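Local coordinates for protein Vv2_1132 (Vibrio vulnificus CMCP6, PDB 5Y9S) that probably binds DNA through an N-terminal helix-turn-helix domain and regulates transcription as a tetrameric LysR-type regulator, with a C-terminal domain of the substrate-binding type, at residues L79-Q82 and V83-T86; L114-L117 and F118-A122; D140-F143 and Q144-E147; E270-K273 and E274-I277. All blocks are in the same frame, centred on the assembly; numbering follows the deposited sequence.

Contact 1: residues L79-Q82 and V83-T86; sequences LLNQ and VKVT
Thr-86 places OG1 next to its own backbone N (chi1 -65°), and from there the hydroxyl turns back one helical turn to the carbonyl of Gln-82. It donates to Gln-82 O at 2.8 Å, almost in line with the C=O bond, while Thr-86 N reaches the same oxygen from well above the carbonyl plane at 3.1 Å. Two donors of one residue thus grip a single acceptor, a common intrahelical threonine feature that helps fix the rotation of this buried side chain. Gln-82 starts with CG opposite its backbone N (chi1 -168°) and then bends at chi2, which carries its amide forward along the helix; NE2 ends 3.9 Å from Val-85 CG1. Asn-81 also leans forward. Its OD1 stands 3.8 Å from Val-85 CG2 and 3.5 Å from NZ of Lys-84, whose chain curls back at its last two torsions. The backbone frame is regular: Lys-84 N bonds to Leu-80 O with a nearly straight N-H (177°), and Val-85 N holds Asn-81 O at 2.8 Å. Leu-79 CD2 and Val-83 CG2 are 4.5 Å apart, a loose apolar contact. All eight residues belong to helix 67-90, which follows the helix-turn-helix region and is consistent with the linker helix through which LysR-type regulators dimerise. Leu-79, Leu-80 and Val-83 pack on Phe-11 and Leu-14 of helix 11-22, while Val-83 and Thr-86 meet Leu-79 and Tyr-75 of the second subunit, and Val-85 touches Arg-42 of the third.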
ATOM      1  N   LEU D  79      -2.464  -0.330   5.805  1.00 10.39           N
ATOM      2  CA  LEU D  79      -1.983  -1.601   6.352  1.00 14.79           C
ATOM      3  C   LEU D  79      -3.104  -2.619   6.412  1.00 15.70           C
ATOM      4  O   LEU D  79      -2.945  -3.767   5.974  1.00 16.56           O
ATOM      5  CB  LEU D  79      -1.413  -1.384   7.746  1.00 16.28           C
ATOM      6  CG  LEU D  79       0.074  -1.595   7.929  1.00 18.93           C
ATOM      7  CD1 LEU D  79       0.370  -1.570   9.417  1.00 23.59           C
ATOM      8  CD2 LEU D  79       0.465  -2.918   7.351  1.00 16.50           C
ATOM      9  N   LEU D  80      -4.249  -2.208   6.966  1.00 15.12           N
ATOM     10  CA  LEU D  80      -5.426  -3.060   6.964  1.00 17.97           C
ATOM     11  C   LEU D  80      -5.707  -3.570   5.563  1.00 13.69           C
ATOM     12  O   LEU D  80      -5.795  -4.782   5.333  1.00 16.76           O
ATOM     13  CB  LEU D  80      -6.616  -2.280   7.506  1.00 23.87           C
ATOM     14  CG  LEU D  80      -7.459  -2.989   8.554  1.00 35.80           C
ATOM     15  CD1 LEU D  80      -6.578  -3.674   9.584  1.00 21.28           C
ATOM     16  CD2 LEU D  80      -8.315  -1.941   9.218  1.00 49.68           C
ATOM     17  N   ASN D  81      -5.801  -2.647   4.597  1.00 12.10           N
ATOM     18  CA  ASN D  81      -6.087  -3.036   3.216  1.00 15.80           C
ATOM     19  C   ASN D  81      -4.986  -3.933   2.649  1.00 17.88           C
ATOM     20  O   ASN D  81      -5.266  -4.947   1.993  1.00 12.97           O
ATOM     21  CB  ASN D  81      -6.266  -1.790   2.348  1.00 21.74           C
ATOM     22  CG  ASN D  81      -6.361  -2.124   0.875  1.00 45.55           C
ATOM     23  OD1 ASN D  81      -7.370  -2.676   0.420  1.00 52.24           O
ATOM     24  ND2 ASN D  81      -5.304  -1.807   0.117  1.00 49.37           N
ATOM     25  N   GLN D  82      -3.724  -3.604   2.924  1.00 14.07           N
ATOM     26  CA  GLN D  82      -2.650  -4.428   2.389  1.00 13.39           C
ATOM     27  C   GLN D  82      -2.625  -5.812   3.027  1.00 22.64           C
ATOM     28  O   GLN D  82      -2.163  -6.781   2.405  1.00 23.45           O
ATOM     29  CB  GLN D  82      -1.320  -3.730   2.575  1.00 17.15           C
ATOM     30  CG  GLN D  82      -0.178  -4.367   1.802  1.00 43.98           C
ATOM     31  CD  GLN D  82      -0.428  -4.471   0.297  1.00 53.87           C
ATOM     32  OE1 GLN D  82      -0.614  -3.460  -0.395  1.00 57.33           O
ATOM     33  NE2 GLN D  82      -0.422  -5.703  -0.213  1.00 44.25           N
ATOM     34  N   VAL D  83      -3.110  -5.941   4.259  1.00 27.43           N
ATOM     35  CA  VAL D  83      -3.141  -7.263   4.872  1.00 15.00           C
ATOM     36  C   VAL D  83      -4.277  -8.086   4.288  1.00 14.73           C
ATOM     37  O   VAL D  83      -4.085  -9.255   3.916  1.00 12.68           O
ATOM     38  CB  VAL D  83      -3.242  -7.144   6.399  1.00 16.54           C
ATOM     39  CG1 VAL D  83      -3.712  -8.450   6.982  1.00 12.60           C
ATOM     40  CG2 VAL D  83      -1.880  -6.720   6.959  1.00 14.09           C
ATOM     41  N   LYS D  84      -5.468  -7.483   4.185  1.00 12.53           N
ATOM     42  CA  LYS D  84      -6.600  -8.160   3.555  1.00 13.48           C
ATOM     43  C   LYS D  84      -6.287  -8.522   2.101  1.00 17.34           C
ATOM     44  O   LYS D  84      -6.571  -9.631   1.646  1.00 15.53           O
ATOM     45  CB  LYS D  84      -7.838  -7.266   3.634  1.00 20.34           C
ATOM     46  CG  LYS D  84      -8.927  -7.611   2.620  1.00 36.21           C
ATOM     47  CD  LYS D  84     -10.082  -6.606   2.669  1.00 43.12           C
ATOM     48  CE  LYS D  84     -10.521  -6.200   1.269  1.00 47.59           C
ATOM     49  NZ  LYS D  84     -10.047  -4.825   0.927  1.00 48.88           N
ATOM     50  N   VAL D  85      -5.671  -7.604   1.364  1.00 10.48           N
ATOM     51  CA  VAL D  85      -5.291  -7.901  -0.012  1.00 16.91           C
ATOM     52  C   VAL D  85      -4.320  -9.069  -0.062  1.00 25.92           C
ATOM     53  O   VAL D  85      -4.370  -9.876  -1.002  1.00 22.58           O
ATOM     54  CB  VAL D  85      -4.727  -6.620  -0.675  1.00 13.57           C
ATOM     55  CG1 VAL D  85      -3.774  -6.936  -1.762  1.00 26.30           C
ATOM     56  CG2 VAL D  85      -5.885  -5.763  -1.216  1.00 14.09           C
ATOM     57  N   THR D  86      -3.446  -9.213   0.958  1.00 12.35           N
ATOM     58  CA  THR D  86      -2.505 -10.335   0.949  1.00  9.79           C
ATOM     59  C   THR D  86      -3.250 -11.644   1.078  1.00 15.20           C
ATOM     60  O   THR D  86      -2.919 -12.627   0.405  1.00 18.97           O
ATOM     61  CB  THR D  86      -1.466 -10.221   2.074  1.00  9.92           C
ATOM     62  OG1 THR D  86      -0.646  -9.074   1.827  1.00 14.36           O
ATOM     63  CG2 THR D  86      -0.545 -11.487   2.122  1.00 10.27           C
TER

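Contact 2: residues L114-L117 and F118-A122; sequences LPKL and FLQSA
Apolar contact between Leu-114 and Phe-118, one turn apart on helix 114-120, dominates. The two side chains run side by side in the same direction, and Leu-114 CB meets the far end of the ring, 3.5 Å from Phe-118 CZ. With CG set beside its backbone N (chi1 -58°), the phenylalanine ring swings back over the preceding turn, so that Leu-114 O lies 3.0 Å above one face, displaced toward the rim. Hydrogen bonding is of the main chain. Phe-118 N binds that same Leu-114 O at 2.6 Å with an N-H angle of 167°, Leu-119 N takes Pro-115 O at 2.7 Å, and Gln-120 N takes Lys-116 O at 2.9 Å. Polar side chains meet on the outer flank, where Lys-116 CE passes 3.6 Å from Gln-120 NE2. On the inner flank Leu-114 and Phe-118 rest on Ile-103 and Val-132 of two parallel strands, and Phe-118 also packs on Met-241 of the fourth subunit. Most of the turn is thus apolar, facing the sheet and the fourth subunit, with a polar flank whose one charge, Lys-116, leaves it to form a salt bridge with Glu-257.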
ATOM      1  N   LEU D 114     -32.604 -19.215 -11.838  1.00 28.84           N
ATOM      2  CA  LEU D 114     -32.210 -20.320 -10.964  1.00 28.44           C
ATOM      3  C   LEU D 114     -33.305 -20.731  -9.979  1.00 30.41           C
ATOM      4  O   LEU D 114     -33.633 -21.928  -9.926  1.00 36.72           O
ATOM      5  CB  LEU D 114     -30.889 -19.963 -10.268  1.00 31.01           C
ATOM      6  CG  LEU D 114     -29.748 -19.817 -11.280  1.00 37.76           C
ATOM      7  CD1 LEU D 114     -28.425 -19.641 -10.593  1.00 41.83           C
ATOM      8  CD2 LEU D 114     -29.702 -21.022 -12.217  1.00 47.85           C
ATOM      9  N   PRO D 115     -33.918 -19.834  -9.204  1.00 30.39           N
ATOM     10  CA  PRO D 115     -34.932 -20.309  -8.243  1.00 26.30           C
ATOM     11  C   PRO D 115     -36.086 -21.047  -8.899  1.00 31.36           C
ATOM     12  O   PRO D 115     -36.551 -22.067  -8.375  1.00 43.03           O
ATOM     13  CB  PRO D 115     -35.395 -19.013  -7.558  1.00 28.56           C
ATOM     14  CG  PRO D 115     -34.239 -18.087  -7.693  1.00 33.19           C
ATOM     15  CD  PRO D 115     -33.628 -18.397  -9.029  1.00 27.39           C
ATOM     16  N   LYS D 116     -36.582 -20.542 -10.028  1.00 34.03           N
ATOM     17  CA  LYS D 116     -37.592 -21.275 -10.784  1.00 35.44           C
ATOM     18  C   LYS D 116     -37.079 -22.658 -11.154  1.00 41.22           C
ATOM     19  O   LYS D 116     -37.744 -23.667 -10.900  1.00 44.21           O
ATOM     20  CB  LYS D 116     -37.979 -20.489 -12.036  1.00 36.63           C
ATOM     21  CG  LYS D 116     -39.001 -21.167 -12.918  1.00 50.19           C
ATOM     22  CD  LYS D 116     -40.398 -20.610 -12.670  1.00 61.04           C
ATOM     23  CE  LYS D 116     -41.444 -21.318 -13.524  1.00 63.96           C
ATOM     24  NZ  LYS D 116     -41.138 -21.227 -14.983  1.00 63.41           N
ATOM     25  N   LEU D 117     -35.881 -22.724 -11.744  1.00 38.66           N
ATOM     26  CA  LEU D 117     -35.268 -24.011 -12.056  1.00 41.19           C
ATOM     27  C   LEU D 117     -35.186 -24.893 -10.820  1.00 42.23           C
ATOM     28  O   LEU D 117     -35.607 -26.057 -10.843  1.00 55.64           O
ATOM     29  CB  LEU D 117     -33.874 -23.801 -12.652  1.00 43.73           C
ATOM     30  CG  LEU D 117     -33.824 -23.908 -14.170  1.00 50.62           C
ATOM     31  CD1 LEU D 117     -34.366 -25.253 -14.602  1.00 55.63           C
ATOM     32  CD2 LEU D 117     -34.636 -22.791 -14.803  1.00 55.24           C
ATOM     33  N   PHE D 118     -34.666 -24.345  -9.720  1.00 37.91           N
ATOM     34  CA  PHE D 118     -34.489 -25.136  -8.503  1.00 35.78           C
ATOM     35  C   PHE D 118     -35.828 -25.639  -7.977  1.00 40.53           C
ATOM     36  O   PHE D 118     -35.964 -26.809  -7.602  1.00 48.73           O
ATOM     37  CB  PHE D 118     -33.778 -24.306  -7.428  1.00 38.88           C
ATOM     38  CG  PHE D 118     -32.414 -23.784  -7.840  1.00 43.69           C
ATOM     39  CD1 PHE D 118     -31.733 -24.321  -8.922  1.00 49.06           C
ATOM     40  CD2 PHE D 118     -31.802 -22.767  -7.120  1.00 43.22           C
ATOM     41  CE1 PHE D 118     -30.480 -23.837  -9.281  1.00 48.70           C
ATOM     42  CE2 PHE D 118     -30.548 -22.286  -7.474  1.00 38.47           C
ATOM     43  CZ  PHE D 118     -29.888 -22.817  -8.553  1.00 40.11           C
ATOM     44  N   LEU D 119     -36.829 -24.763  -7.931  1.00 47.03           N
ATOM     45  CA  LEU D 119     -38.120 -25.162  -7.385  1.00 43.28           C
ATOM     46  C   LEU D 119     -38.789 -26.208  -8.264  1.00 44.16           C
ATOM     47  O   LEU D 119     -39.399 -27.153  -7.755  1.00 52.05           O
ATOM     48  CB  LEU D 119     -39.015 -23.937  -7.209  1.00 41.34           C
ATOM     49  CG  LEU D 119     -38.671 -23.066  -5.990  1.00 36.68           C
ATOM     50  CD1 LEU D 119     -39.153 -21.625  -6.157  1.00 24.19           C
ATOM     51  CD2 LEU D 119     -39.257 -23.692  -4.737  1.00 30.61           C
ATOM     52  N   GLN D 120     -38.658 -26.084  -9.584  1.00 39.84           N
ATOM     53  CA  GLN D 120     -39.320 -27.039 -10.463  1.00 40.32           C
ATOM     54  C   GLN D 120     -38.758 -28.444 -10.338  1.00 45.93           C
ATOM     55  O   GLN D 120     -39.348 -29.370 -10.898  1.00 61.92           O
ATOM     56  CB  GLN D 120     -39.221 -26.590 -11.917  1.00 49.08           C
ATOM     57  CG  GLN D 120     -40.222 -25.510 -12.302  1.00 60.58           C
ATOM     58  CD  GLN D 120     -40.137 -25.126 -13.767  1.00 64.52           C
ATOM     59  OE1 GLN D 120     -39.057 -25.143 -14.367  1.00 63.41           O
ATOM     60  NE2 GLN D 120     -41.280 -24.785 -14.354  1.00 66.43           N
ATOM     61  N   SER D 121     -37.651 -28.627  -9.628  1.00 48.58           N
ATOM     62  CA  SER D 121     -37.034 -29.931  -9.429  1.00 47.92           C
ATOM     63  C   SER D 121     -36.771 -30.160  -7.963  1.00 50.35           C
ATOM     64  O   SER D 121     -35.760 -30.755  -7.578  1.00 55.06           O
ATOM     65  CB  SER D 121     -35.735 -30.047 -10.214  1.00 54.81           C
ATOM     66  OG  SER D 121     -35.881 -29.501 -11.515  1.00 64.51           O
ATOM     67  N   ALA D 122     -37.684 -29.679  -7.125  1.00 47.99           N
ATOM     68  CA  ALA D 122     -37.467 -29.664  -5.688  1.00 53.06           C
ATOM     69  C   ALA D 122     -37.128 -31.051  -5.162  1.00 66.09           C
ATOM     70  O   ALA D 122     -36.004 -31.279  -4.709  1.00 62.71           O
ATOM     71  CB  ALA D 122     -38.695 -29.103  -4.971  1.00 50.49           C
TER

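Contact 3: residues D140-F143 and Q144-E147; sequences DAHF and QMLE
His-142 and Met-145 form a sulfur-aromatic contact between residues three apart on helix 139-147, which lies in the region of the LysR substrate-binding fold. The side chains run alongside each other. Met-145 has CG beside its backbone N, and chi2 (149°) then carries SD to the ring edge, near the ring plane: SD is 3.8 Å from His-142 CD2 and 81° off the ring normal. The same sulfur lies 3.7 Å from Ala-141 O, the carbonyl that Met-145 N binds at 2.9 Å. The ring nitrogen next to CD2, NE2, is hydrogen-bonded to Ser-135 OG, which fixes the ring's rotation.

On a different flank, a water lies between Asp-140 and Gln-144, 2.9 Å from Asp-140 OD1 and 3.3 Å from Gln-144 OE1. It can donate to either; with other acceptors nearby, it may not serve both at once. Gln-144 reaches it by a bend at chi2 (65°). Asp-140 OD1 also accepts from Phe-26 N of the third subunit, so this water site lies at a subunit interface. Leu-146 N and Glu-147 N close the main-chain bonds to His-142 O and Phe-143 O, the latter at 3.0 Å.

Glu-147 is paired with Lys-171. Phe-143 meets Tyr-61 of the third subunit edge-to-face, while its inner neighbours are Leu-154 of strand 153-157 and Leu-172 of strand 172-186; Leu-146 also packs on Leu-172, and the helix thereby lies between the sheet and another subunit.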
ATOM      1  N   ASP D 140     -14.710 -15.236 -19.402  1.00 22.78           N
ATOM      2  CA  ASP D 140     -13.348 -15.773 -19.335  1.00 19.56           C
ATOM      3  C   ASP D 140     -12.972 -16.124 -17.899  1.00 18.60           C
ATOM      4  O   ASP D 140     -12.375 -17.179 -17.637  1.00 21.93           O
ATOM      5  CB  ASP D 140     -12.355 -14.763 -19.927  1.00 22.25           C
ATOM      6  CG  ASP D 140     -10.888 -15.141 -19.657  1.00 29.22           C
ATOM      7  OD1 ASP D 140     -10.339 -14.719 -18.601  1.00 22.66           O
ATOM      8  OD2 ASP D 140     -10.284 -15.844 -20.503  1.00 31.67           O
ATOM      9  N   ALA D 141     -13.337 -15.271 -16.946  1.00 24.57           N
ATOM     10  CA  ALA D 141     -13.064 -15.599 -15.544  1.00 25.35           C
ATOM     11  C   ALA D 141     -13.816 -16.856 -15.109  1.00 15.50           C
ATOM     12  O   ALA D 141     -13.260 -17.706 -14.405  1.00 25.24           O
ATOM     13  CB  ALA D 141     -13.425 -14.419 -14.639  1.00 16.13           C
ATOM     14  N   HIS D 142     -15.081 -16.995 -15.536  1.00 20.27           N
ATOM     15  CA  HIS D 142     -15.916 -18.112 -15.085  1.00 19.06           C
ATOM     16  C   HIS D 142     -15.531 -19.416 -15.753  1.00 23.48           C
ATOM     17  O   HIS D 142     -15.594 -20.472 -15.118  1.00 30.22           O
ATOM     18  CB  HIS D 142     -17.388 -17.822 -15.342  1.00 13.93           C
ATOM     19  CG  HIS D 142     -17.905 -16.629 -14.597  1.00 26.05           C
ATOM     20  ND1 HIS D 142     -18.983 -15.888 -15.030  1.00 25.45           N
ATOM     21  CD2 HIS D 142     -17.497 -16.059 -13.440  1.00 24.76           C
ATOM     22  CE1 HIS D 142     -19.218 -14.913 -14.171  1.00 29.42           C
ATOM     23  NE2 HIS D 142     -18.330 -14.992 -13.198  1.00 25.53           N
ATOM     24  N   PHE D 143     -15.173 -19.381 -17.039  1.00 24.44           N
ATOM     25  CA  PHE D 143     -14.586 -20.576 -17.645  1.00 29.03           C
ATOM     26  C   PHE D 143     -13.368 -21.017 -16.845  1.00 30.67           C
ATOM     27  O   PHE D 143     -13.220 -22.200 -16.527  1.00 23.95           O
ATOM     28  CB  PHE D 143     -14.193 -20.318 -19.106  1.00 26.03           C
ATOM     29  CG  PHE D 143     -15.357 -20.255 -20.056  1.00 28.33           C
ATOM     30  CD1 PHE D 143     -16.642 -20.519 -19.623  1.00 27.95           C
ATOM     31  CD2 PHE D 143     -15.156 -19.936 -21.390  1.00 27.97           C
ATOM     32  CE1 PHE D 143     -17.716 -20.467 -20.507  1.00 30.95           C
ATOM     33  CE2 PHE D 143     -16.222 -19.884 -22.281  1.00 25.86           C
ATOM     34  CZ  PHE D 143     -17.502 -20.147 -21.843  1.00 23.94           C
ATOM     35  N   GLN D 144     -12.508 -20.060 -16.475  1.00 26.22           N
ATOM     36  CA  GLN D 144     -11.317 -20.380 -15.696  1.00 22.87           C
ATOM     37  C   GLN D 144     -11.697 -21.016 -14.362  1.00 29.12           C
ATOM     38  O   GLN D 144     -11.030 -21.949 -13.899  1.00 28.52           O
ATOM     39  CB  GLN D 144     -10.476 -19.114 -15.482  1.00 30.76           C
ATOM     40  CG  GLN D 144      -9.046 -19.364 -15.039  1.00 35.00           C
ATOM     41  CD  GLN D 144      -8.245 -20.082 -16.116  1.00 45.77           C
ATOM     42  OE1 GLN D 144      -8.189 -19.630 -17.280  1.00 44.76           O
ATOM     43  NE2 GLN D 144      -7.626 -21.213 -15.739  1.00 26.23           N
ATOM     44  N   MET D 145     -12.772 -20.531 -13.730  1.00 28.21           N
ATOM     45  CA  MET D 145     -13.194 -21.142 -12.470  1.00 27.64           C
ATOM     46  C   MET D 145     -13.701 -22.561 -12.686  1.00 19.37           C
ATOM     47  O   MET D 145     -13.494 -23.428 -11.832  1.00 31.97           O
ATOM     48  CB  MET D 145     -14.273 -20.317 -11.776  1.00 17.95           C
ATOM     49  CG  MET D 145     -13.758 -19.115 -11.054  1.00 26.73           C
ATOM     50  SD  MET D 145     -15.025 -17.845 -11.112  1.00 30.95           S
ATOM     51  CE  MET D 145     -15.962 -18.261  -9.677  1.00 27.35           C
ATOM     52  N   LEU D 146     -14.402 -22.814 -13.794  1.00 24.97           N
ATOM     53  CA  LEU D 146     -14.808 -24.185 -14.087  1.00 26.16           C
ATOM     54  C   LEU D 146     -13.583 -25.094 -14.157  1.00 34.90           C
ATOM     55  O   LEU D 146     -13.535 -26.140 -13.496  1.00 40.58           O
ATOM     56  CB  LEU D 146     -15.612 -24.223 -15.388  1.00 24.31           C
ATOM     57  CG  LEU D 146     -17.050 -23.689 -15.294  1.00 27.70           C
ATOM     58  CD1 LEU D 146     -17.799 -23.954 -16.571  1.00 39.98           C
ATOM     59  CD2 LEU D 146     -17.798 -24.317 -14.146  1.00 19.45           C
ATOM     60  N   GLU D 147     -12.559 -24.674 -14.915  1.00 26.44           N
ATOM     61  CA  GLU D 147     -11.333 -25.460 -15.042  1.00 30.60           C
ATOM     62  C   GLU D 147     -10.692 -25.709 -13.679  1.00 37.41           C
ATOM     63  O   GLU D 147     -10.313 -26.839 -13.362  1.00 37.96           O
ATOM     64  CB  GLU D 147     -10.353 -24.750 -15.975  1.00 36.21           C
ATOM     65  CG  GLU D 147     -10.757 -24.759 -17.445  1.00 48.31           C
ATOM     66  CD  GLU D 147      -9.842 -23.893 -18.307  1.00 61.84           C
ATOM     67  OE1 GLU D 147     -10.310 -22.853 -18.831  1.00 66.91           O
ATOM     68  OE2 GLU D 147      -8.651 -24.254 -18.454  1.00 61.21           O
TER
HETATM   69  O   HOH W   1      -8.513 -16.398 -17.111  1.00 24.28           O

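Contact 4: residues E270-K273 and E274-I277; sequences EEQK and EWQI
Gln-272 packs closely over one face of the Trp-275 indole, the dense part of this turn. Its CB stands 3.7 Å from the centroid of the five-membered ring and only 6° off the ring normal, a CH-pi contact. The side chain then runs alongside the indole in the same direction, bending at chi2 (119°), and its OE1 ends 3.2 Å above the ring plane, offset toward the rim and 3.3 Å from Trp-275 CH2. Amide and indole are inclined by 39°, so the amide does not lie flat on the ring. Glu-274, though exposed, turns its carboxylate back onto Gln-272: CG sits between its backbone N and carbonyl carbon, and a further bend brings OE2 to 3.3 Å from Gln-272 CB, making van der Waals contact with the glutamine's aliphatic part.

Lys-273 forms the looser, exposed side. It meets the following residues chiefly through its backbone; its carbonyl oxygen lies 3.3 Å from Gln-276 CG.

Two main-chain bonds hold the turn, Trp-275 N to Gln-272 O and Gln-276 N to Lys-273 O, both 3.1 Å long and with the donor well above the carbonyl plane. Phe-269 meets the indole edge-to-face, and Trp-250 NE1 binds the carbonyl of Trp-275. These successive three-residue steps are characteristic of a short 3-10 turn, here in the loop that leads into strand 277-286 of the substrate-binding-type fold.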
ATOM      1  N   GLU D 270     -47.285  -7.109 -31.007  1.00 37.36           N
ATOM      2  CA  GLU D 270     -47.686  -8.501 -31.155  1.00 53.98           C
ATOM      3  C   GLU D 270     -47.617  -8.957 -32.599  1.00 54.59           C
ATOM      4  O   GLU D 270     -47.177 -10.074 -32.885  1.00 55.29           O
ATOM      5  CB  GLU D 270     -49.121  -8.692 -30.643  1.00 63.49           C
ATOM      6  CG  GLU D 270     -49.406  -8.101 -29.251  1.00 76.30           C
ATOM      7  CD  GLU D 270     -49.621  -6.573 -29.241  1.00 83.64           C
ATOM      8  OE1 GLU D 270     -49.046  -5.864 -30.102  1.00 83.84           O
ATOM      9  OE2 GLU D 270     -50.351  -6.081 -28.348  1.00 83.55           O
ATOM     10  N   GLU D 271     -48.064  -8.090 -33.508  1.00 58.12           N
ATOM     11  CA  GLU D 271     -48.123  -8.446 -34.919  1.00 62.22           C
ATOM     12  C   GLU D 271     -46.733  -8.763 -35.471  1.00 61.82           C
ATOM     13  O   GLU D 271     -46.576  -9.688 -36.278  1.00 61.82           O
ATOM     14  CB  GLU D 271     -48.806  -7.315 -35.704  1.00 59.68           C
ATOM     15  CG  GLU D 271     -48.092  -5.937 -35.651  1.00 60.59           C
ATOM     16  CD  GLU D 271     -48.544  -5.004 -34.508  1.00 57.74           C
ATOM     17  OE1 GLU D 271     -49.350  -5.426 -33.648  1.00 50.42           O
ATOM     18  OE2 GLU D 271     -48.068  -3.840 -34.466  1.00 55.05           O
ATOM     19  N   GLN D 272     -45.703  -8.041 -35.008  1.00 58.11           N
ATOM     20  CA  GLN D 272     -44.367  -8.106 -35.605  1.00 48.15           C
ATOM     21  C   GLN D 272     -43.465  -9.049 -34.806  1.00 56.87           C
ATOM     22  O   GLN D 272     -42.651  -8.634 -33.975  1.00 50.12           O
ATOM     23  CB  GLN D 272     -43.781  -6.707 -35.708  1.00 49.43           C
ATOM     24  CG  GLN D 272     -44.295  -5.944 -36.910  1.00 59.46           C
ATOM     25  CD  GLN D 272     -45.022  -4.687 -36.512  1.00 67.19           C
ATOM     26  OE1 GLN D 272     -44.743  -4.106 -35.465  1.00 73.81           O
ATOM     27  NE2 GLN D 272     -45.961  -4.255 -37.342  1.00 64.98           N
ATOM     28  N   LYS D 273     -43.583 -10.347 -35.110  1.00 54.39           N
ATOM     29  CA  LYS D 273     -42.837 -11.363 -34.371  1.00 60.58           C
ATOM     30  C   LYS D 273     -41.334 -11.238 -34.580  1.00 66.88           C
ATOM     31  O   LYS D 273     -40.554 -11.652 -33.713  1.00 71.66           O
ATOM     32  CB  LYS D 273     -43.298 -12.761 -34.780  1.00 63.55           C
ATOM     33  CG  LYS D 273     -44.741 -12.817 -35.254  1.00 65.77           C
ATOM     34  CD  LYS D 273     -45.718 -12.529 -34.122  1.00 65.00           C
ATOM     35  CE  LYS D 273     -45.665 -13.588 -33.030  1.00 61.71           C
ATOM     36  NZ  LYS D 273     -46.921 -13.592 -32.223  1.00 60.31           N
ATOM     37  N   GLU D 274     -40.906 -10.680 -35.714  1.00 68.74           N
ATOM     38  CA  GLU D 274     -39.485 -10.519 -35.991  1.00 57.52           C
ATOM     39  C   GLU D 274     -38.872  -9.324 -35.272  1.00 45.81           C
ATOM     40  O   GLU D 274     -37.698  -9.021 -35.504  1.00 46.63           O
ATOM     41  CB  GLU D 274     -39.252 -10.408 -37.501  1.00 57.96           C
ATOM     42  CG  GLU D 274     -39.597  -9.057 -38.076  1.00 62.16           C
ATOM     43  CD  GLU D 274     -41.085  -8.812 -38.108  1.00 67.41           C
ATOM     44  OE1 GLU D 274     -41.838  -9.763 -38.410  1.00 75.00           O
ATOM     45  OE2 GLU D 274     -41.504  -7.674 -37.824  1.00 69.48           O
ATOM     46  N   TRP D 275     -39.634  -8.635 -34.425  1.00 45.49           N
ATOM     47  CA  TRP D 275     -39.113  -7.662 -33.473  1.00 36.87           C
ATOM     48  C   TRP D 275     -38.818  -8.291 -32.123  1.00 35.93           C
ATOM     49  O   TRP D 275     -38.383  -7.593 -31.197  1.00 38.03           O
ATOM     50  CB  TRP D 275     -40.112  -6.515 -33.293  1.00 43.30           C
ATOM     51  CG  TRP D 275     -40.333  -5.711 -34.527  1.00 58.06           C
ATOM     52  CD1 TRP D 275     -39.935  -6.022 -35.795  1.00 57.99           C
ATOM     53  CD2 TRP D 275     -40.992  -4.445 -34.613  1.00 62.87           C
ATOM     54  NE1 TRP D 275     -40.313  -5.031 -36.666  1.00 59.60           N
ATOM     55  CE2 TRP D 275     -40.965  -4.052 -35.966  1.00 61.65           C
ATOM     56  CE3 TRP D 275     -41.607  -3.608 -33.680  1.00 60.51           C
ATOM     57  CZ2 TRP D 275     -41.529  -2.858 -36.408  1.00 62.97           C
ATOM     58  CZ3 TRP D 275     -42.169  -2.425 -34.122  1.00 61.80           C
ATOM     59  CH2 TRP D 275     -42.123  -2.059 -35.473  1.00 62.71           C
ATOM     60  N   GLN D 276     -39.085  -9.582 -31.988  1.00 33.74           N
ATOM     61  CA  GLN D 276     -38.752 -10.350 -30.799  1.00 33.06           C
ATOM     62  C   GLN D 276     -37.457 -11.106 -31.074  1.00 41.07           C
ATOM     63  O   GLN D 276     -37.368 -11.867 -32.045  1.00 49.60           O
ATOM     64  CB  GLN D 276     -39.906 -11.294 -30.445  1.00 28.31           C
ATOM     65  CG  GLN D 276     -41.270 -10.634 -30.692  1.00 32.47           C
ATOM     66  CD  GLN D 276     -42.454 -11.435 -30.179  1.00 40.32           C
ATOM     67  OE1 GLN D 276     -43.499 -10.874 -29.838  1.00 40.42           O
ATOM     68  NE2 GLN D 276     -42.301 -12.751 -30.128  1.00 44.82           N
ATOM     69  N   ILE D 277     -36.459 -10.887 -30.227  1.00 34.80           N
ATOM     70  CA  ILE D 277     -35.091 -11.316 -30.498  1.00 27.69           C
ATOM     71  C   ILE D 277     -34.866 -12.667 -29.834  1.00 31.98           C
ATOM     72  O   ILE D 277     -35.017 -12.768 -28.606  1.00 30.10           O
ATOM     73  CB  ILE D 277     -34.065 -10.296 -29.997  1.00 22.49           C
ATOM     74  CG1 ILE D 277     -34.344  -8.923 -30.603  1.00 26.88           C
ATOM     75  CG2 ILE D 277     -32.684 -10.773 -30.367  1.00 26.21           C
ATOM     76  CD1 ILE D 277     -33.770  -7.799 -29.812  1.00 28.05           C
TER

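How the contacts relate
The four contacts follow one another along the chain without interleaving, and none touches another. Contact 1 is far from contacts 2 and 4 (centres 39 and 53 Å), each across the chain's centre, but nearer contact 3 (26 Å). Contacts 2, 3 and 4 all fall in the substrate-binding region; contacts 2 and 3 approach most closely, with nearest atoms about 11 Å apart. Contact 2 faces the fourth subunit, whereas contact 4 meets no other chain. In contact 3, Asp-140 and Gln-144 meet Phe-26 and Ser-27 of the third subunit, within its helix-turn-helix region; contact 1 likewise meets Arg-42 of that subunit through Val-85, besides facing the second.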